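Local structure of alkaline phosphatase D (Bacillus subtilis, 2YEQ) at residues N3-S15 against W26-M39. The protein hydrolyses phosphate esters, releasing phosphate, and acts as a phosphodiesterase whose active site holds iron and calcium. Residues are numbered along the deposited sequence; the frame is centred on the assembly and turned at random.
Sequences NFSSYPFTLGVAS and WTRLAPDPLNGGGM. With PE5 (3,6,9,12,15,18,21,24-octaoxahexacosan-1-ol), chain Y.
A14 and W26 form an antiparallel hydrogen-bonded pair, A14 N to W26 O (3.0 Å) and W26 N to A14 O (2.8 Å). The type I turn F9-G12 leads into the strand, and here hydroxyl bonds join the backbone ones. T27 OG1, anti to its own backbone N (chi1 -166°), reaches G12 O at 2.7 Å. T10 OG1 donates to A30 O (2.6 Å) from above the carbonyl plane, while A30 N meets P8 O nearly straight (173°), on a lone pair. Two waters fill in: one joins L11 N and G12 O to R28 O, the other S6 OG and Y7 O to P31 O. R28 bonds outward, NE to A72 O and NH1 with H245 NE2.

The F9 ring lies alongside L29, F9 CE1 3.6 Å from L29 CD2. The W26 indole turns an edge to L11 O, and its CE3 packs on A14 CB. The F4 ring has P8 CG over one face, a PE5 oxygen over the other and M39 SD at its edge, 5.2 Å from the centroid, a Met-aromatic contact.

This is a two-stranded beta hairpin, 13-16 with 23-28, near one end of the mixed sheet, between strands 74-79 and 203-206, its flanking loops laced together beyond the strands.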
loop_
_atom_site.group_PDB
_atom_site.type_symbol
_atom_site.label_atom_id
_atom_site.label_comp_id
_atom_site.label_asym_id
_atom_site.label_seq_id
_atom_site.Cartn_x
_atom_site.Cartn_y
_atom_site.Cartn_z
ATOM N N ASN A 3 -4.699 35.366 -3.732
ATOM C CA ASN A 3 -5.888 35.211 -4.543
ATOM C C ASN A 3 -5.541 34.276 -5.678
ATOM O O ASN A 3 -4.411 34.241 -6.143
ATOM C CB ASN A 3 -6.398 36.573 -5.036
ATOM C CG ASN A 3 -6.603 37.569 -3.879
ATOM O OD1 ASN A 3 -5.845 38.530 -3.737
ATOM N ND2 ASN A 3 -7.592 37.312 -3.025
ATOM N N PHE A 4 -6.525 33.493 -6.090
ATOM C CA PHE A 4 -6.326 32.441 -7.057
ATOM C C PHE A 4 -7.237 32.628 -8.228
ATOM O O PHE A 4 -8.368 33.112 -8.065
ATOM C CB PHE A 4 -6.650 31.107 -6.400
ATOM C CG PHE A 4 -5.733 30.774 -5.273
ATOM C CD1 PHE A 4 -5.953 31.301 -4.023
ATOM C CD2 PHE A 4 -4.621 29.974 -5.489
ATOM C CE1 PHE A 4 -5.093 31.012 -2.984
ATOM C CE2 PHE A 4 -3.743 29.683 -4.454
ATOM C CZ PHE A 4 -3.975 30.179 -3.210
ATOM N N SER A 5 -6.763 32.227 -9.396
ATOM C CA SER A 5 -7.548 32.256 -10.610
ATOM C C SER A 5 -8.323 30.938 -10.769
ATOM O O SER A 5 -9.244 30.829 -11.581
ATOM C CB SER A 5 -6.634 32.537 -11.814
ATOM O OG SER A 5 -5.606 31.590 -11.875
ATOM N N SER A 6 -7.967 29.939 -9.970
ATOM C CA SER A 6 -8.694 28.678 -9.980
ATOM C C SER A 6 -8.627 28.046 -8.597
ATOM O O SER A 6 -7.730 28.343 -7.817
ATOM C CB SER A 6 -8.107 27.746 -11.036
ATOM O OG SER A 6 -9.087 26.819 -11.413
ATOM N N TYR A 7 -9.613 27.221 -8.274
ATOM C CA TYR A 7 -9.718 26.612 -6.944
ATOM C C TYR A 7 -8.426 25.822 -6.634
ATOM O O TYR A 7 -8.030 24.981 -7.427
ATOM C CB TYR A 7 -10.914 25.673 -6.928
ATOM C CG TYR A 7 -11.141 25.027 -5.600
ATOM C CD1 TYR A 7 -11.478 25.800 -4.496
ATOM C CD2 TYR A 7 -11.007 23.648 -5.426
ATOM C CE1 TYR A 7 -11.704 25.237 -3.277
ATOM C CE2 TYR A 7 -11.223 23.064 -4.177
ATOM C CZ TYR A 7 -11.582 23.864 -3.114
ATOM O OH TYR A 7 -11.786 23.337 -1.842
ATOM N N PRO A 8 -7.752 26.126 -5.538
ATOM C CA PRO A 8 -6.398 25.567 -5.350
ATOM C C PRO A 8 -6.336 24.133 -4.802
ATOM O O PRO A 8 -5.321 23.430 -4.985
ATOM C CB PRO A 8 -5.736 26.558 -4.409
ATOM C CG PRO A 8 -6.855 27.223 -3.676
ATOM C CD PRO A 8 -7.996 27.273 -4.636
ATOM N N PHE A 9 -7.398 23.675 -4.150
ATOM C CA PHE A 9 -7.351 22.376 -3.467
ATOM C C PHE A 9 -7.844 21.257 -4.394
ATOM O O PHE A 9 -8.724 20.485 -4.033
ATOM C CB PHE A 9 -8.173 22.415 -2.175
ATOM C CG PHE A 9 -7.717 23.459 -1.179
ATOM C CD1 PHE A 9 -6.569 23.268 -0.421
ATOM C CD2 PHE A 9 -8.451 24.614 -0.980
ATOM C CE1 PHE A 9 -6.157 24.200 0.495
ATOM C CE2 PHE A 9 -8.037 25.577 -0.041
ATOM C CZ PHE A 9 -6.907 25.361 0.699
ATOM N N THR A 10 -7.262 21.183 -5.586
ATOM C CA THR A 10 -7.668 20.242 -6.625
ATOM C C THR A 10 -7.314 18.797 -6.253
ATOM O O THR A 10 -7.828 17.861 -6.863
ATOM C CB THR A 10 -6.931 20.576 -7.946
ATOM O OG1 THR A 10 -5.507 20.600 -7.675
ATOM C CG2 THR A 10 -7.387 21.973 -8.514
ATOM N N LEU A 11 -6.399 18.618 -5.306
ATOM C CA LEU A 11 -5.994 17.268 -4.861
ATOM C C LEU A 11 -6.623 16.912 -3.529
ATOM O O LEU A 11 -6.255 15.905 -2.898
ATOM C CB LEU A 11 -4.474 17.175 -4.745
ATOM C CG LEU A 11 -3.765 17.570 -6.044
ATOM C CD1 LEU A 11 -2.279 17.290 -5.904
ATOM C CD2 LEU A 11 -4.336 16.874 -7.251
ATOM N N GLY A 12 -7.564 17.751 -3.095
ATOM C CA GLY A 12 -8.290 17.519 -1.852
ATOM C C GLY A 12 -7.437 17.651 -0.616
ATOM O O GLY A 12 -6.488 18.448 -0.549
ATOM N N VAL A 13 -7.796 16.858 0.389
ATOM C CA VAL A 13 -7.132 16.850 1.663
ATOM C C VAL A 13 -6.883 15.407 2.107
ATOM O O VAL A 13 -7.394 14.457 1.498
ATOM C CB VAL A 13 -7.961 17.603 2.744
ATOM C CG1 VAL A 13 -8.226 19.085 2.325
ATOM C CG2 VAL A 13 -9.293 16.853 3.067
ATOM N N ALA A 14 -6.075 15.249 3.137
ATOM C CA ALA A 14 -5.753 13.912 3.648
ATOM C C ALA A 14 -5.296 14.040 5.071
ATOM O O ALA A 14 -4.927 15.132 5.527
ATOM C CB ALA A 14 -4.654 13.204 2.781
ATOM N N SER A 15 -5.344 12.924 5.789
ATOM C CA SER A 15 -4.771 12.848 7.125
ATOM C C SER A 15 -4.055 11.519 7.305
ATOM O O SER A 15 -4.297 10.550 6.599
ATOM C CB SER A 15 -5.845 13.019 8.219
ATOM O OG SER A 15 -6.709 11.883 8.287
ATOM N N TRP A 26 -2.833 16.972 5.731
ATOM C CA TRP A 26 -2.173 17.218 4.472
ATOM C C TRP A 26 -3.092 17.945 3.502
ATOM O O TRP A 26 -4.294 17.671 3.424
ATOM C CB TRP A 26 -1.730 15.888 3.833
ATOM C CG TRP A 26 -1.122 16.040 2.466
ATOM C CD1 TRP A 26 0.204 16.188 2.172
ATOM C CD2 TRP A 26 -1.817 16.073 1.207
ATOM N NE1 TRP A 26 0.373 16.324 0.815
ATOM C CE2 TRP A 26 -0.844 16.262 0.200
ATOM C CE3 TRP A 26 -3.168 15.976 0.831
ATOM C CZ2 TRP A 26 -1.168 16.338 -1.145
ATOM C CZ3 TRP A 26 -3.487 16.087 -0.520
ATOM C CH2 TRP A 26 -2.484 16.255 -1.491
ATOM N N THR A 27 -2.503 18.867 2.750
ATOM C CA THR A 27 -3.081 19.276 1.492
ATOM C C THR A 27 -1.958 19.802 0.599
ATOM O O THR A 27 -0.784 19.757 0.982
ATOM C CB THR A 27 -4.208 20.309 1.684
ATOM O OG1 THR A 27 -4.940 20.409 0.458
ATOM C CG2 THR A 27 -3.661 21.680 2.144
ATOM N N ARG A 28 -2.332 20.267 -0.580
ATOM C CA ARG A 28 -1.405 20.848 -1.528
ATOM C C ARG A 28 -2.166 21.910 -2.318
ATOM O O ARG A 28 -3.315 21.672 -2.783
ATOM C CB ARG A 28 -0.846 19.793 -2.488
ATOM C CG ARG A 28 0.108 20.407 -3.573
ATOM C CD ARG A 28 0.816 19.398 -4.445
ATOM N NE ARG A 28 1.436 20.149 -5.531
ATOM C CZ ARG A 28 1.624 19.746 -6.774
ATOM N NH1 ARG A 28 1.328 18.519 -7.167
ATOM N NH2 ARG A 28 2.160 20.609 -7.644
ATOM N N LEU A 29 -1.525 23.061 -2.499
ATOM C CA LEU A 29 -2.051 24.116 -3.383
ATOM C C LEU A 29 -1.596 23.864 -4.811
ATOM O O LEU A 29 -0.406 23.992 -5.114
ATOM C CB LEU A 29 -1.582 25.495 -2.930
ATOM C CG LEU A 29 -1.761 25.791 -1.448
ATOM C CD1 LEU A 29 -1.287 27.230 -1.108
ATOM C CD2 LEU A 29 -3.230 25.575 -1.062
ATOM N N ALA A 30 -2.550 23.501 -5.676
ATOM C CA ALA A 30 -2.283 23.121 -7.054
ATOM C C ALA A 30 -3.447 23.497 -7.997
ATOM O O ALA A 30 -4.086 22.616 -8.578
ATOM C CB ALA A 30 -2.003 21.598 -7.122
ATOM N N PRO A 31 -3.728 24.796 -8.150
ATOM C CA PRO A 31 -4.801 25.247 -9.072
ATOM C C PRO A 31 -4.722 24.745 -10.523
ATOM O O PRO A 31 -5.760 24.625 -11.144
ATOM C CB PRO A 31 -4.724 26.780 -8.997
ATOM C CG PRO A 31 -3.362 27.088 -8.370
ATOM C CD PRO A 31 -3.063 25.924 -7.477
ATOM N N ASP A 32 -3.527 24.414 -11.033
ATOM C CA ASP A 32 -3.327 23.733 -12.361
ATOM C C ASP A 32 -2.466 22.452 -12.184
ATOM O O ASP A 32 -1.256 22.472 -12.469
ATOM C CB ASP A 32 -2.608 24.716 -13.305
ATOM C CG ASP A 32 -2.528 24.241 -14.748
ATOM O OD1 ASP A 32 -2.912 23.100 -15.071
ATOM O OD2 ASP A 32 -2.065 25.061 -15.580
ATOM N N PRO A 33 -3.079 21.349 -11.738
ATOM C CA PRO A 33 -2.320 20.279 -11.082
ATOM C C PRO A 33 -1.443 19.409 -11.983
ATOM O O PRO A 33 -0.375 18.987 -11.563
ATOM C CB PRO A 33 -3.420 19.434 -10.406
ATOM C CG PRO A 33 -4.674 19.738 -11.192
ATOM C CD PRO A 33 -4.535 21.161 -11.575
ATOM N N LEU A 34 -1.875 19.141 -13.200
ATOM C CA LEU A 34 -1.078 18.316 -14.115
ATOM C C LEU A 34 0.041 19.097 -14.844
ATOM O O LEU A 34 0.883 18.488 -15.515
ATOM C CB LEU A 34 -2.001 17.604 -15.108
ATOM C CG LEU A 34 -2.493 16.234 -14.598
ATOM C CD1 LEU A 34 -3.131 16.341 -13.219
ATOM C CD2 LEU A 34 -3.453 15.598 -15.609
ATOM N N ASN A 35 0.049 20.424 -14.722
ATOM C CA ASN A 35 1.095 21.263 -15.325
ATOM C C ASN A 35 1.983 21.915 -14.267
ATOM O O ASN A 35 2.376 23.074 -14.378
ATOM C CB ASN A 35 0.459 22.341 -16.223
ATOM C CG ASN A 35 -0.359 21.753 -17.346
ATOM O OD1 ASN A 35 -1.563 22.016 -17.465
ATOM N ND2 ASN A 35 0.271 20.943 -18.161
ATOM N N GLY A 36 2.294 21.167 -13.220
ATOM C CA GLY A 36 3.217 21.624 -12.214
ATOM C C GLY A 36 2.583 22.343 -11.045
ATOM O O GLY A 36 3.267 22.700 -10.095
ATOM N N GLY A 37 1.279 22.570 -11.103
ATOM C CA GLY A 37 0.584 23.204 -9.991
ATOM C C GLY A 37 0.070 24.615 -10.252
ATOM O O GLY A 37 -0.897 25.040 -9.609
ATOM N N GLY A 38 0.723 25.344 -11.175
ATOM C CA GLY A 38 0.326 26.697 -11.545
ATOM C C GLY A 38 0.485 27.725 -10.443
ATOM O O GLY A 38 -0.242 28.713 -10.397
ATOM N N MET A 39 1.421 27.512 -9.532
ATOM C CA MET A 39 1.589 28.451 -8.430
ATOM C C MET A 39 2.780 29.378 -8.705
ATOM O O MET A 39 3.725 29.001 -9.395
ATOM C CB MET A 39 1.856 27.704 -7.129
ATOM C CG MET A 39 0.647 26.949 -6.587
ATOM S SD MET A 39 -0.596 28.075 -5.954
ATOM C CE MET A 39 0.189 28.655 -4.473
HETATM C C50 PE5 Y . -1.022 33.933 -4.267
HETATM O O1 PE5 Y . -1.303 32.795 -5.099
HETATM C C1 PE5 Y . -1.471 33.138 -6.488
HETATM C C2 PE5 Y . -2.024 31.961 -7.300
HETATM O O2 PE5 Y . -2.631 32.349 -8.555
HETATM C C3 PE5 Y . -2.963 31.240 -9.411
HETATM C C4 PE5 Y . -4.210 30.510 -8.952
HETATM O O HOH W 1 -8.289 24.726 -10.089
HETATM O O HOH W 2 -5.518 19.909 -2.994
#